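Local coordinates for protein probable translation initiation factor eIF-2B subunit delta (Schizosaccharomyces pombe, PDB 5B04) that forms part of the eIF2B complex, which catalyses exchange of GDP for GTP on the gamma subunit of eukaryotic translation initiation factor 2, at residues A144-G149 and I198-S203; S301-E306 and D399-M404; R384-S389 and Y432-P437; N393-G398 and K426-K431. All coordinates share one frame; numbering follows the deposited sequence.

From the N terminus, contact 1 comes first and closes a mostly helical loop, pairing helix 143-154 with helix 186-204 before any other contact opens. Contact 2 opens at 301-306, after strand 294-300 of the mixed sheet. The chain then lays down 384-389 and 393-398, the first halves of contacts 3 and 4, before 399-404 closes contact 2. Contact 2 therefore crosses both. Strand 425-435 closes contact 4 with 426-431 and then contact 3 with 432-437, so contact 4 is nested inside contact 3. These two share the antiparallel sheet and touch through Y432 and N393; contact 2 packs on contact 4, joining that sheet to the mixed one.

Contact 1: A144-G149 and I198-S203; sequences AVIRLG and IAYLVS
V145 and L201 meet at the centre of a nearly parallel helix pair, with V145 CG1 lying 3.7 Å from L201 CG. The short segments of helices 143-154 and 186-204 approach to 9.4 Å between axes, at a signed crossing angle of -15°. V145 CG1 stands anti to the backbone N (chi1 178°), where it also lies 3.7 Å from Y200 CD2; the valine and tyrosine side chains slide past each other in opposite directions. The Y200 ring turns one edge to the neighbouring helix, its CE2 at 3.6 Å from V145 O. Farther out, Y200 OH lies 3.7 Å from I146 CG2, the two side chains crossing at about a right angle. The branched end of L201 fills the next position, with CD2 3.7 Å from G149 N and CD1 4.0 Å from L148 CD2. The tight part is thus the strip of V145, I146, L148 and G149 against Y200 and L201, all buried, with helix 160-177 packing on V145, L148 and L201. The far side of helix 186-204 is different: A199 and V202 are exposed to solvent. On helix 143-154, R147 faces away from the pair and makes a salt bridge to E38 of the gamma subunit. No hydrogen bond or charge pair links the two segments, so apolar packing joins the helices, while the charge of R147 is paired with the gamma subunit.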
loop_
_atom_site.group_PDB
_atom_site.type_symbol
_atom_site.label_atom_id
_atom_site.label_comp_id
_atom_site.label_asym_id
_atom_site.label_seq_id
_atom_site.Cartn_x
_atom_site.Cartn_y
_atom_site.Cartn_z
ATOM N N ALA G 144 -10.673 24.468 40.840
ATOM C CA ALA G 144 -10.355 24.959 39.502
ATOM C C ALA G 144 -9.984 23.813 38.566
ATOM O O ALA G 144 -10.235 23.877 37.363
ATOM C CB ALA G 144 -9.229 25.978 39.565
ATOM N N VAL G 145 -9.385 22.767 39.127
ATOM C CA VAL G 145 -9.040 21.578 38.357
ATOM C C VAL G 145 -10.303 20.813 37.971
ATOM O O VAL G 145 -10.412 20.294 36.860
ATOM C CB VAL G 145 -8.092 20.649 39.145
ATOM C CG1 VAL G 145 -7.773 19.397 38.345
ATOM C CG2 VAL G 145 -6.819 21.387 39.511
ATOM N N ILE G 146 -11.256 20.758 38.897
ATOM C CA ILE G 146 -12.515 20.052 38.674
ATOM C C ILE G 146 -13.307 20.654 37.517
ATOM O O ILE G 146 -13.744 19.939 36.615
ATOM C CB ILE G 146 -13.399 20.063 39.936
ATOM C CG1 ILE G 146 -12.679 19.384 41.101
ATOM C CG2 ILE G 146 -14.729 19.380 39.662
ATOM C CD1 ILE G 146 -13.472 19.383 42.390
ATOM N N ARG G 147 -13.486 21.971 37.552
ATOM C CA ARG G 147 -14.240 22.674 36.519
ATOM C C ARG G 147 -13.560 22.545 35.162
ATOM O O ARG G 147 -14.224 22.495 34.126
ATOM C CB ARG G 147 -14.411 24.148 36.887
ATOM C CG ARG G 147 -14.878 24.376 38.314
ATOM C CD ARG G 147 -15.313 25.814 38.538
ATOM N NE ARG G 147 -15.825 26.021 39.890
ATOM C CZ ARG G 147 -16.970 26.635 40.170
ATOM N NH1 ARG G 147 -17.730 27.104 39.190
ATOM N NH2 ARG G 147 -17.357 26.778 41.430
ATOM N N LEU G 148 -12.232 22.490 35.175
ATOM C CA LEU G 148 -11.467 22.287 33.953
ATOM C C LEU G 148 -11.696 20.876 33.425
ATOM O O LEU G 148 -11.768 20.659 32.217
ATOM C CB LEU G 148 -9.977 22.529 34.198
ATOM C CG LEU G 148 -9.082 22.518 32.957
ATOM C CD1 LEU G 148 -9.380 23.720 32.073
ATOM C CD2 LEU G 148 -7.612 22.483 33.350
ATOM N N GLY G 149 -11.811 19.923 34.344
ATOM C CA GLY G 149 -12.069 18.540 33.985
ATOM C C GLY G 149 -13.424 18.373 33.328
ATOM O O GLY G 149 -13.582 17.575 32.404
ATOM N N ILE G 198 -3.232 16.288 37.645
ATOM C CA ILE G 198 -3.022 15.803 36.287
ATOM C C ILE G 198 -3.713 14.461 36.062
ATOM O O ILE G 198 -4.362 14.252 35.036
ATOM C CB ILE G 198 -1.519 15.659 35.968
ATOM C CG1 ILE G 198 -0.821 17.017 36.065
ATOM C CG2 ILE G 198 -1.316 15.060 34.585
ATOM C CD1 ILE G 198 0.667 16.956 35.800
ATOM N N ALA G 199 -3.575 13.560 37.030
ATOM C CA ALA G 199 -4.155 12.223 36.938
ATOM C C ALA G 199 -5.673 12.277 36.798
ATOM O O ALA G 199 -6.268 11.469 36.085
ATOM C CB ALA G 199 -3.766 11.395 38.153
ATOM N N TYR G 200 -6.293 13.231 37.483
ATOM C CA TYR G 200 -7.733 13.426 37.388
ATOM C C TYR G 200 -8.117 13.991 36.025
ATOM O O TYR G 200 -9.097 13.561 35.419
ATOM C CB TYR G 200 -8.222 14.354 38.503
ATOM C CG TYR G 200 -9.594 14.945 38.262
ATOM C CD1 TYR G 200 -10.743 14.193 38.468
ATOM C CD2 TYR G 200 -9.739 16.260 37.838
ATOM C CE1 TYR G 200 -11.999 14.732 38.249
ATOM C CE2 TYR G 200 -10.988 16.807 37.617
ATOM C CZ TYR G 200 -12.115 16.040 37.825
ATOM O OH TYR G 200 -13.360 16.583 37.607
ATOM N N LEU G 201 -7.333 14.953 35.548
ATOM C CA LEU G 201 -7.611 15.619 34.281
ATOM C C LEU G 201 -7.477 14.680 33.086
ATOM O O LEU G 201 -8.251 14.768 32.132
ATOM C CB LEU G 201 -6.681 16.822 34.100
ATOM C CG LEU G 201 -7.001 18.048 34.955
ATOM C CD1 LEU G 201 -5.955 19.129 34.752
ATOM C CD2 LEU G 201 -8.388 18.577 34.631
ATOM N N VAL G 202 -6.500 13.781 33.141
ATOM C CA VAL G 202 -6.267 12.854 32.040
ATOM C C VAL G 202 -7.338 11.764 32.021
ATOM O O VAL G 202 -7.518 11.073 31.018
ATOM C CB VAL G 202 -4.862 12.211 32.126
ATOM C CG1 VAL G 202 -4.841 11.097 33.162
ATOM C CG2 VAL G 202 -4.427 11.686 30.764
ATOM N N SER G 203 -8.058 11.625 33.130
ATOM C CA SER G 203 -9.133 10.644 33.226
ATOM C C SER G 203 -10.434 11.208 32.665
ATOM O O SER G 203 -11.333 10.459 32.287
ATOM C CB SER G 203 -9.331 10.196 34.675
ATOM O OG SER G 203 -9.774 11.268 35.487
#

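Contact 2: S301-E306 and D399-M404; sequences SRPEFE and DQLVNM
R302 reaches the carbonyls of 399-404 because its side chain leaves with CG anti to the carbonyl carbon (chi1 -77°) and then bends at chi3, which sets NE at 60° instead of extending it. The guanidinium then lies against the turn around L401. R302 NH2 donates to L401 O at 3.1 Å, with an N-H...O angle of 159°; the acceptor lies close to the guanidinium plane, whereas the donor sits well above the plane of the carbonyl. A second bond, from R302 NH1 to L401 O at 3.4 Å, is weak. L401 CD1 covers one face of the guanidinium toward its rim, and N403 O lies over the other. The charge has a partner across the subunit interface, since NH1 also forms a salt bridge with E239 of the beta subunit. P303, preceded by a cis peptide bond, turns its ring against Q400 and L401: P303 CB lies 3.6 Å from Q400 CB and 4.0 Å from L401 CD1. The contact joins the loop between strand 294-300 and helix 306-316 to the loop between strands 395-396 and 425-435. P303 also packs on S429, and L401 and V402 on L427, all of strand 425-435, while I265 of the beta subunit packs on L401; the two loops thus meet beside that strand at the subunit interface.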
loop_
_atom_site.group_PDB
_atom_site.type_symbol
_atom_site.label_atom_id
_atom_site.label_comp_id
_atom_site.label_asym_id
_atom_site.label_seq_id
_atom_site.Cartn_x
_atom_site.Cartn_y
_atom_site.Cartn_z
ATOM N N SER G 301 -17.128 18.784 8.784
ATOM C CA SER G 301 -17.253 17.333 8.862
ATOM C C SER G 301 -18.128 16.889 10.031
ATOM O O SER G 301 -18.360 17.647 10.972
ATOM C CB SER G 301 -15.872 16.686 8.974
ATOM O OG SER G 301 -15.982 15.276 9.067
ATOM N N ARG G 302 -18.615 15.655 9.955
ATOM C CA ARG G 302 -19.350 15.032 11.051
ATOM C C ARG G 302 -18.364 14.494 12.092
ATOM O O ARG G 302 -17.176 14.365 11.796
ATOM C CB ARG G 302 -20.248 13.913 10.517
ATOM C CG ARG G 302 -21.513 14.398 9.836
ATOM C CD ARG G 302 -22.601 13.350 9.948
ATOM N NE ARG G 302 -22.914 13.047 11.340
ATOM C CZ ARG G 302 -23.361 11.871 11.767
ATOM N NH1 ARG G 302 -23.544 10.876 10.910
ATOM N NH2 ARG G 302 -23.622 11.689 13.054
ATOM N N PRO G 303 -18.837 14.176 13.314
ATOM C CA PRO G 303 -20.195 14.255 13.874
ATOM C C PRO G 303 -20.625 15.670 14.258
ATOM O O PRO G 303 -21.683 16.112 13.814
ATOM C CB PRO G 303 -20.113 13.356 15.111
ATOM C CG PRO G 303 -18.691 13.394 15.510
ATOM C CD PRO G 303 -17.899 13.525 14.245
ATOM N N GLU G 304 -19.838 16.361 15.077
ATOM C CA GLU G 304 -20.132 17.755 15.389
ATOM C C GLU G 304 -19.512 18.632 14.310
ATOM O O GLU G 304 -18.490 18.280 13.723
ATOM C CB GLU G 304 -19.615 18.147 16.777
ATOM C CG GLU G 304 -18.106 18.276 16.887
ATOM C CD GLU G 304 -17.405 16.934 16.892
ATOM O OE1 GLU G 304 -18.031 15.940 17.315
ATOM O OE2 GLU G 304 -16.229 16.875 16.476
ATOM N N PHE G 305 -20.138 19.772 14.046
ATOM C CA PHE G 305 -19.761 20.592 12.904
ATOM C C PHE G 305 -19.075 21.885 13.336
ATOM O O PHE G 305 -19.711 22.935 13.427
ATOM C CB PHE G 305 -20.997 20.901 12.054
ATOM C CG PHE G 305 -21.772 19.677 11.636
ATOM C CD1 PHE G 305 -22.708 19.105 12.485
ATOM C CD2 PHE G 305 -21.566 19.102 10.392
ATOM C CE1 PHE G 305 -23.420 17.983 12.103
ATOM C CE2 PHE G 305 -22.277 17.979 10.004
ATOM C CZ PHE G 305 -23.204 17.420 10.863
ATOM N N GLU G 306 -17.773 21.802 13.595
ATOM C CA GLU G 306 -17.004 22.954 14.055
ATOM C C GLU G 306 -16.834 24.005 12.964
ATOM O O GLU G 306 -16.601 25.177 13.255
ATOM C CB GLU G 306 -15.628 22.518 14.563
ATOM C CG GLU G 306 -15.648 21.780 15.890
ATOM C CD GLU G 306 -15.549 20.277 15.724
ATOM O OE1 GLU G 306 -15.979 19.765 14.668
ATOM O OE2 GLU G 306 -15.037 19.609 16.647
ATOM N N ASP G 399 -21.741 7.345 19.963
ATOM C CA ASP G 399 -23.127 7.798 19.911
ATOM C C ASP G 399 -23.268 9.104 19.134
ATOM O O ASP G 399 -24.359 9.452 18.682
ATOM C CB ASP G 399 -23.684 7.964 21.326
ATOM C CG ASP G 399 -23.601 6.687 22.138
ATOM O OD1 ASP G 399 -23.679 5.594 21.538
ATOM O OD2 ASP G 399 -23.460 6.775 23.375
ATOM N N GLN G 400 -22.160 9.824 18.982
ATOM C CA GLN G 400 -22.141 11.060 18.206
ATOM C C GLN G 400 -22.484 10.800 16.741
ATOM O O GLN G 400 -23.011 11.672 16.050
ATOM C CB GLN G 400 -20.771 11.733 18.310
ATOM C CG GLN G 400 -20.662 12.769 19.417
ATOM C CD GLN G 400 -21.471 14.019 19.127
ATOM O OE1 GLN G 400 -21.026 14.903 18.395
ATOM N NE2 GLN G 400 -22.666 14.097 19.700
ATOM N N LEU G 401 -22.185 9.590 16.280
ATOM C CA LEU G 401 -22.389 9.214 14.886
ATOM C C LEU G 401 -23.826 8.769 14.613
ATOM O O LEU G 401 -24.242 8.667 13.458
ATOM C CB LEU G 401 -21.413 8.103 14.499
ATOM C CG LEU G 401 -20.522 8.345 13.280
ATOM C CD1 LEU G 401 -19.903 9.732 13.331
ATOM C CD2 LEU G 401 -19.442 7.282 13.208
ATOM N N VAL G 402 -24.610 8.554 15.650
ATOM C CA VAL G 402 -26.026 8.253 15.486
ATOM C C VAL G 402 -26.853 9.373 14.892
ATOM O O VAL G 402 -27.767 9.123 14.145
ATOM C CB VAL G 402 -26.645 7.828 16.810
ATOM C CG1 VAL G 402 -28.121 7.535 16.654
ATOM C CG2 VAL G 402 -25.936 6.602 17.323
ATOM N N ASN G 403 -26.587 10.602 15.269
ATOM C CA ASN G 403 -27.485 11.663 14.896
ATOM C C ASN G 403 -27.550 11.708 13.405
ATOM O O ASN G 403 -26.544 11.752 12.745
ATOM C CB ASN G 403 -26.954 12.985 15.459
ATOM C CG ASN G 403 -27.485 14.213 14.741
ATOM O OD1 ASN G 403 -28.243 14.987 15.302
ATOM N ND2 ASN G 403 -27.073 14.393 13.498
ATOM N N MET G 404 -28.752 11.798 12.882
ATOM C CA MET G 404 -28.915 12.001 11.470
ATOM C C MET G 404 -28.406 13.396 11.267
ATOM O O MET G 404 -28.399 14.184 12.185
ATOM C CB MET G 404 -30.359 11.843 11.061
ATOM C CG MET G 404 -30.821 10.396 11.108
ATOM S SD MET G 404 -29.794 9.237 10.190
ATOM C CE MET G 404 -29.014 8.349 11.518
#

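Contact 3: R384-S389 and Y432-P437; sequences RIQLDS and YDVTPP. With PO4 (phosphate ion), chain P.
S389 and V434 join a loop to the end of strand 425-435, where that strand has run past its partner 395-396 in the antiparallel sheet of this eIF2B alpha/beta/delta-family subunit. A serine hydroxyl takes up the backbone N-H there: V434 N donates to S389 OG at 3.0 Å, with an N-H...O angle of 161°. Next to this bond the V434 side chain packs against the loop of 384-389. V434 CG2 touches the amide end of Q386, lying 3.5 Å from NE2 and 3.6 Å from CD, and it also lies 3.6 Å from D388 O. With Q386 CG between the backbone N and the carbonyl carbon (chi1 45°) and the chain extended beyond it, the amide end comes up to V434 CG2. The amide is held by Q386 NE2, which donates to D388 O at 3.1 Å, in the carbonyl plane, and to Y392 O as well. The first bond closes the turn, and the second ties it to a later part of the same loop. Two residues before V434, Y432 OH donates to O2 of a phosphate ion at 2.9 Å. The ion, probably from the crystallisation liquor, is also bound by S160 N, and the same hydroxyl is hydrogen-bonded to R163. Strand 352-355 pairs with the strand through backbone bonds of D433 with S354 and T435 with L352. D433 bonds to S359 and T435 packs on helix 358-367, while A272 of a beta subunit packs on S389; the strand end thus lies between its sheet neighbour, that helix and the loop.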
loop_
_atom_site.group_PDB
_atom_site.type_symbol
_atom_site.label_atom_id
_atom_site.label_comp_id
_atom_site.label_asym_id
_atom_site.label_seq_id
_atom_site.Cartn_x
_atom_site.Cartn_y
_atom_site.Cartn_z
ATOM N N ARG G 384 7.732 12.571 19.386
ATOM C CA ARG G 384 7.002 11.382 18.963
ATOM C C ARG G 384 6.937 11.251 17.443
ATOM O O ARG G 384 6.740 12.235 16.730
ATOM C CB ARG G 384 5.585 11.399 19.545
ATOM C CG ARG G 384 4.828 10.089 19.395
ATOM C CD ARG G 384 3.647 10.024 20.352
ATOM N NE ARG G 384 2.501 10.793 19.875
ATOM C CZ ARG G 384 1.450 11.105 20.626
ATOM N NH1 ARG G 384 1.405 10.726 21.896
ATOM N NH2 ARG G 384 0.448 11.805 20.112
ATOM N N ILE G 385 7.113 10.026 16.959
ATOM C CA ILE G 385 6.971 9.725 15.539
ATOM C C ILE G 385 6.086 8.501 15.343
ATOM O O ILE G 385 6.440 7.396 15.755
ATOM C CB ILE G 385 8.331 9.468 14.861
ATOM C CG1 ILE G 385 9.193 10.730 14.889
ATOM C CG2 ILE G 385 8.131 9.001 13.428
ATOM C CD1 ILE G 385 10.513 10.581 14.164
ATOM N N GLN G 386 4.930 8.701 14.719
ATOM C CA GLN G 386 4.029 7.596 14.420
ATOM C C GLN G 386 3.864 7.435 12.914
ATOM O O GLN G 386 3.782 8.419 12.179
ATOM C CB GLN G 386 2.674 7.805 15.097
ATOM C CG GLN G 386 2.110 9.207 14.967
ATOM C CD GLN G 386 0.865 9.411 15.809
ATOM O OE1 GLN G 386 0.820 10.291 16.668
ATOM N NE2 GLN G 386 -0.155 8.595 15.565
ATOM N N LEU G 387 3.819 6.184 12.463
ATOM C CA LEU G 387 3.809 5.876 11.037
ATOM C C LEU G 387 2.398 5.752 10.471
ATOM O O LEU G 387 2.215 5.667 9.257
ATOM C CB LEU G 387 4.586 4.587 10.776
ATOM C CG LEU G 387 6.060 4.617 11.183
ATOM C CD1 LEU G 387 6.680 3.238 11.037
ATOM C CD2 LEU G 387 6.821 5.645 10.360
ATOM N N ASP G 388 1.405 5.731 11.353
ATOM C CA ASP G 388 0.012 5.683 10.926
ATOM C C ASP G 388 -0.870 6.459 11.897
ATOM O O ASP G 388 -0.423 6.859 12.972
ATOM C CB ASP G 388 -0.472 4.236 10.803
ATOM C CG ASP G 388 -0.484 3.509 12.132
ATOM O OD1 ASP G 388 0.402 3.784 12.966
ATOM O OD2 ASP G 388 -1.378 2.663 12.341
ATOM N N SER G 389 -2.125 6.666 11.515
ATOM C CA SER G 389 -3.041 7.471 12.312
ATOM C C SER G 389 -3.744 6.651 13.389
ATOM O O SER G 389 -4.626 7.158 14.082
ATOM C CB SER G 389 -4.082 8.134 11.407
ATOM O OG SER G 389 -3.466 8.785 10.310
ATOM N N TYR G 432 -8.288 12.484 15.563
ATOM C CA TYR G 432 -7.059 12.993 14.968
ATOM C C TYR G 432 -6.586 12.220 13.742
ATOM O O TYR G 432 -7.208 11.245 13.321
ATOM C CB TYR G 432 -5.958 13.029 16.023
ATOM C CG TYR G 432 -6.292 13.960 17.164
ATOM C CD1 TYR G 432 -6.225 15.337 17.000
ATOM C CD2 TYR G 432 -6.696 13.464 18.396
ATOM C CE1 TYR G 432 -6.540 16.196 18.035
ATOM C CE2 TYR G 432 -7.011 14.315 19.437
ATOM C CZ TYR G 432 -6.931 15.680 19.251
ATOM O OH TYR G 432 -7.245 16.531 20.285
ATOM N N ASP G 433 -5.465 12.670 13.183
ATOM C CA ASP G 433 -5.070 12.283 11.838
ATOM C C ASP G 433 -3.610 12.630 11.560
ATOM O O ASP G 433 -3.185 13.765 11.774
ATOM C CB ASP G 433 -5.981 12.983 10.832
ATOM C CG ASP G 433 -5.913 12.379 9.455
ATOM O OD1 ASP G 433 -5.418 11.241 9.317
ATOM O OD2 ASP G 433 -6.381 13.046 8.509
ATOM N N VAL G 434 -2.847 11.654 11.079
ATOM C CA VAL G 434 -1.437 11.877 10.773
ATOM C C VAL G 434 -1.230 12.165 9.290
ATOM O O VAL G 434 -1.370 11.279 8.448
ATOM C CB VAL G 434 -0.572 10.669 11.179
ATOM C CG1 VAL G 434 0.879 10.901 10.784
ATOM C CG2 VAL G 434 -0.687 10.412 12.672
ATOM N N THR G 435 -0.896 13.413 8.979
ATOM C CA THR G 435 -0.655 13.820 7.601
ATOM C C THR G 435 0.830 13.732 7.265
ATOM O O THR G 435 1.640 14.458 7.839
ATOM C CB THR G 435 -1.148 15.255 7.341
ATOM O OG1 THR G 435 -2.441 15.437 7.931
ATOM C CG2 THR G 435 -1.229 15.523 5.848
ATOM N N PRO G 436 1.188 12.839 6.329
ATOM C CA PRO G 436 2.576 12.593 5.917
ATOM C C PRO G 436 3.301 13.861 5.470
ATOM O O PRO G 436 2.674 14.748 4.891
ATOM C CB PRO G 436 2.430 11.607 4.748
ATOM C CG PRO G 436 1.003 11.707 4.321
ATOM C CD PRO G 436 0.239 12.016 5.563
ATOM N N PRO G 437 4.614 13.940 5.742
ATOM C CA PRO G 437 5.456 15.111 5.460
ATOM C C PRO G 437 5.434 15.536 3.995
ATOM O O PRO G 437 5.484 16.732 3.707
ATOM C CB PRO G 437 6.856 14.635 5.857
ATOM C CG PRO G 437 6.618 13.562 6.853
ATOM C CD PRO G 437 5.378 12.865 6.397
HETATM P P PO4 P . -6.979 20.164 18.688
HETATM O O1 PO4 P . -6.514 19.808 17.296
HETATM O O2 PO4 P . -6.345 19.229 19.689
HETATM O O3 PO4 P . -6.574 21.585 19.001
HETATM O O4 PO4 P . -8.482 20.041 18.766
#

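Contact 4: N393-G398 and K426-K431; sequences NELAPG and KLLSLK
K431 crosses E394 obliquely and reaches A396 where strand 425-435 meets the short strand 395-396. Its backbone N donates to E394 O at 3.0 Å. From there the side chain can be followed outward: K431 CB lies 3.4 Å from that same E394 O, and CG also touches E394 O and approaches A396 CB. The chain bends at chi2 (-143°), putting CD 4.0 Å from E394 OE2. K431 CE packs 3.9 Å from A396 CB, and NZ ends 4.2 Å from E394 OE2, beyond salt-bridge range; that carboxylate instead has its salt bridge with R205. Nearby, A396 N donates to S429 O at 3.0 Å, nearly along the C=O axis. L395 and L430 form a non-hydrogen-bonded antiparallel pair, and their side chains share a face: L395 CD2 lies 3.6 Å from L430 CD2 and equally 3.6 Å from L428 CD1. Farther along, K426 to L428 pair in parallel with a strand of the beta subunit, so the sheet runs on across the interface. Two backbone bonds join the segments, leucine packing and the aliphatic part of K431 add to them, and the nearby opposite charges of E394 and K431 may add some attraction.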
loop_
_atom_site.group_PDB
_atom_site.type_symbol
_atom_site.label_atom_id
_atom_site.label_comp_id
_atom_site.label_asym_id
_atom_site.label_seq_id
_atom_site.Cartn_x
_atom_site.Cartn_y
_atom_site.Cartn_z
ATOM N N ASN G 393 -4.064 8.060 18.872
ATOM C CA ASN G 393 -5.249 8.827 18.517
ATOM C C ASN G 393 -6.169 8.982 19.722
ATOM O O ASN G 393 -5.855 8.512 20.816
ATOM C CB ASN G 393 -5.991 8.162 17.356
ATOM C CG ASN G 393 -6.732 9.161 16.487
ATOM O OD1 ASN G 393 -7.363 10.090 16.989
ATOM N ND2 ASN G 393 -6.654 8.974 15.174
ATOM N N GLU G 394 -7.304 9.643 19.521
ATOM C CA GLU G 394 -8.258 9.858 20.601
ATOM C C GLU G 394 -9.667 9.473 20.170
ATOM O O GLU G 394 -10.203 10.020 19.206
ATOM C CB GLU G 394 -8.225 11.315 21.065
ATOM C CG GLU G 394 -9.068 11.591 22.299
ATOM C CD GLU G 394 -9.030 13.048 22.716
ATOM O OE1 GLU G 394 -8.000 13.712 22.473
ATOM O OE2 GLU G 394 -10.030 13.529 23.288
ATOM N N LEU G 395 -10.262 8.530 20.890
ATOM C CA LEU G 395 -11.602 8.058 20.571
ATOM C C LEU G 395 -12.675 9.064 20.963
ATOM O O LEU G 395 -12.680 9.583 22.080
ATOM C CB LEU G 395 -11.881 6.721 21.259
ATOM C CG LEU G 395 -11.177 5.501 20.669
ATOM C CD1 LEU G 395 -11.652 4.225 21.347
ATOM C CD2 LEU G 395 -11.415 5.439 19.175
ATOM N N ALA G 396 -13.579 9.335 20.030
ATOM C CA ALA G 396 -14.760 10.139 20.309
ATOM C C ALA G 396 -15.952 9.207 20.499
ATOM O O ALA G 396 -16.000 8.139 19.887
ATOM C CB ALA G 396 -15.016 11.130 19.182
ATOM N N PRO G 397 -16.907 9.598 21.361
ATOM C CA PRO G 397 -18.110 8.801 21.630
ATOM C C PRO G 397 -18.806 8.329 20.356
ATOM O O PRO G 397 -19.094 9.137 19.474
ATOM C CB PRO G 397 -18.999 9.772 22.408
ATOM C CG PRO G 397 -18.035 10.650 23.120
ATOM C CD PRO G 397 -16.865 10.821 22.186
ATOM N N GLY G 398 -19.061 7.027 20.268
ATOM C CA GLY G 398 -19.676 6.446 19.089
ATOM C C GLY G 398 -21.106 6.903 18.883
ATOM O O GLY G 398 -21.625 6.861 17.768
ATOM N N LYS G 426 -20.424 -1.731 15.052
ATOM C CA LYS G 426 -19.629 -0.840 15.883
ATOM C C LYS G 426 -19.508 0.534 15.233
ATOM O O LYS G 426 -19.142 0.644 14.065
ATOM C CB LYS G 426 -18.243 -1.440 16.128
ATOM C CG LYS G 426 -17.313 -0.573 16.960
ATOM C CD LYS G 426 -15.888 -1.106 16.908
ATOM C CE LYS G 426 -15.106 -0.734 18.156
ATOM N NZ LYS G 426 -14.184 -1.830 18.569
ATOM N N LEU G 427 -19.827 1.577 15.989
ATOM C CA LEU G 427 -19.676 2.942 15.500
ATOM C C LEU G 427 -18.341 3.503 15.967
ATOM O O LEU G 427 -17.862 3.161 17.048
ATOM C CB LEU G 427 -20.830 3.826 15.975
ATOM C CG LEU G 427 -22.056 3.906 15.060
ATOM C CD1 LEU G 427 -22.642 2.529 14.779
ATOM C CD2 LEU G 427 -23.107 4.822 15.661
ATOM N N LEU G 428 -17.735 4.361 15.152
ATOM C CA LEU G 428 -16.399 4.846 15.461
ATOM C C LEU G 428 -16.067 6.195 14.833
ATOM O O LEU G 428 -16.285 6.411 13.641
ATOM C CB LEU G 428 -15.358 3.825 15.012
ATOM C CG LEU G 428 -13.930 4.219 15.376
ATOM C CD1 LEU G 428 -13.665 3.931 16.843
ATOM C CD2 LEU G 428 -12.938 3.510 14.490
ATOM N N SER G 429 -15.519 7.091 15.645
ATOM C CA SER G 429 -15.036 8.372 15.153
ATOM C C SER G 429 -13.719 8.744 15.824
ATOM O O SER G 429 -13.682 9.034 17.020
ATOM C CB SER G 429 -16.077 9.469 15.386
ATOM O OG SER G 429 -15.659 10.695 14.812
ATOM N N LEU G 430 -12.637 8.720 15.052
ATOM C CA LEU G 430 -11.344 9.175 15.544
ATOM C C LEU G 430 -11.310 10.696 15.527
ATOM O O LEU G 430 -11.936 11.325 14.674
ATOM C CB LEU G 430 -10.202 8.608 14.699
ATOM C CG LEU G 430 -10.112 7.087 14.568
ATOM C CD1 LEU G 430 -8.881 6.699 13.766
ATOM C CD2 LEU G 430 -10.093 6.429 15.935
ATOM N N LYS G 431 -10.585 11.287 16.469
ATOM C CA LYS G 431 -10.498 12.740 16.540
ATOM C C LYS G 431 -9.341 13.280 15.711
ATOM O O LYS G 431 -9.406 14.400 15.205
ATOM C CB LYS G 431 -10.353 13.203 17.991
ATOM C CG LYS G 431 -11.621 13.075 18.816
ATOM C CD LYS G 431 -11.761 14.236 19.789
ATOM C CE LYS G 431 -13.091 14.184 20.525
ATOM N NZ LYS G 431 -13.307 15.389 21.373
#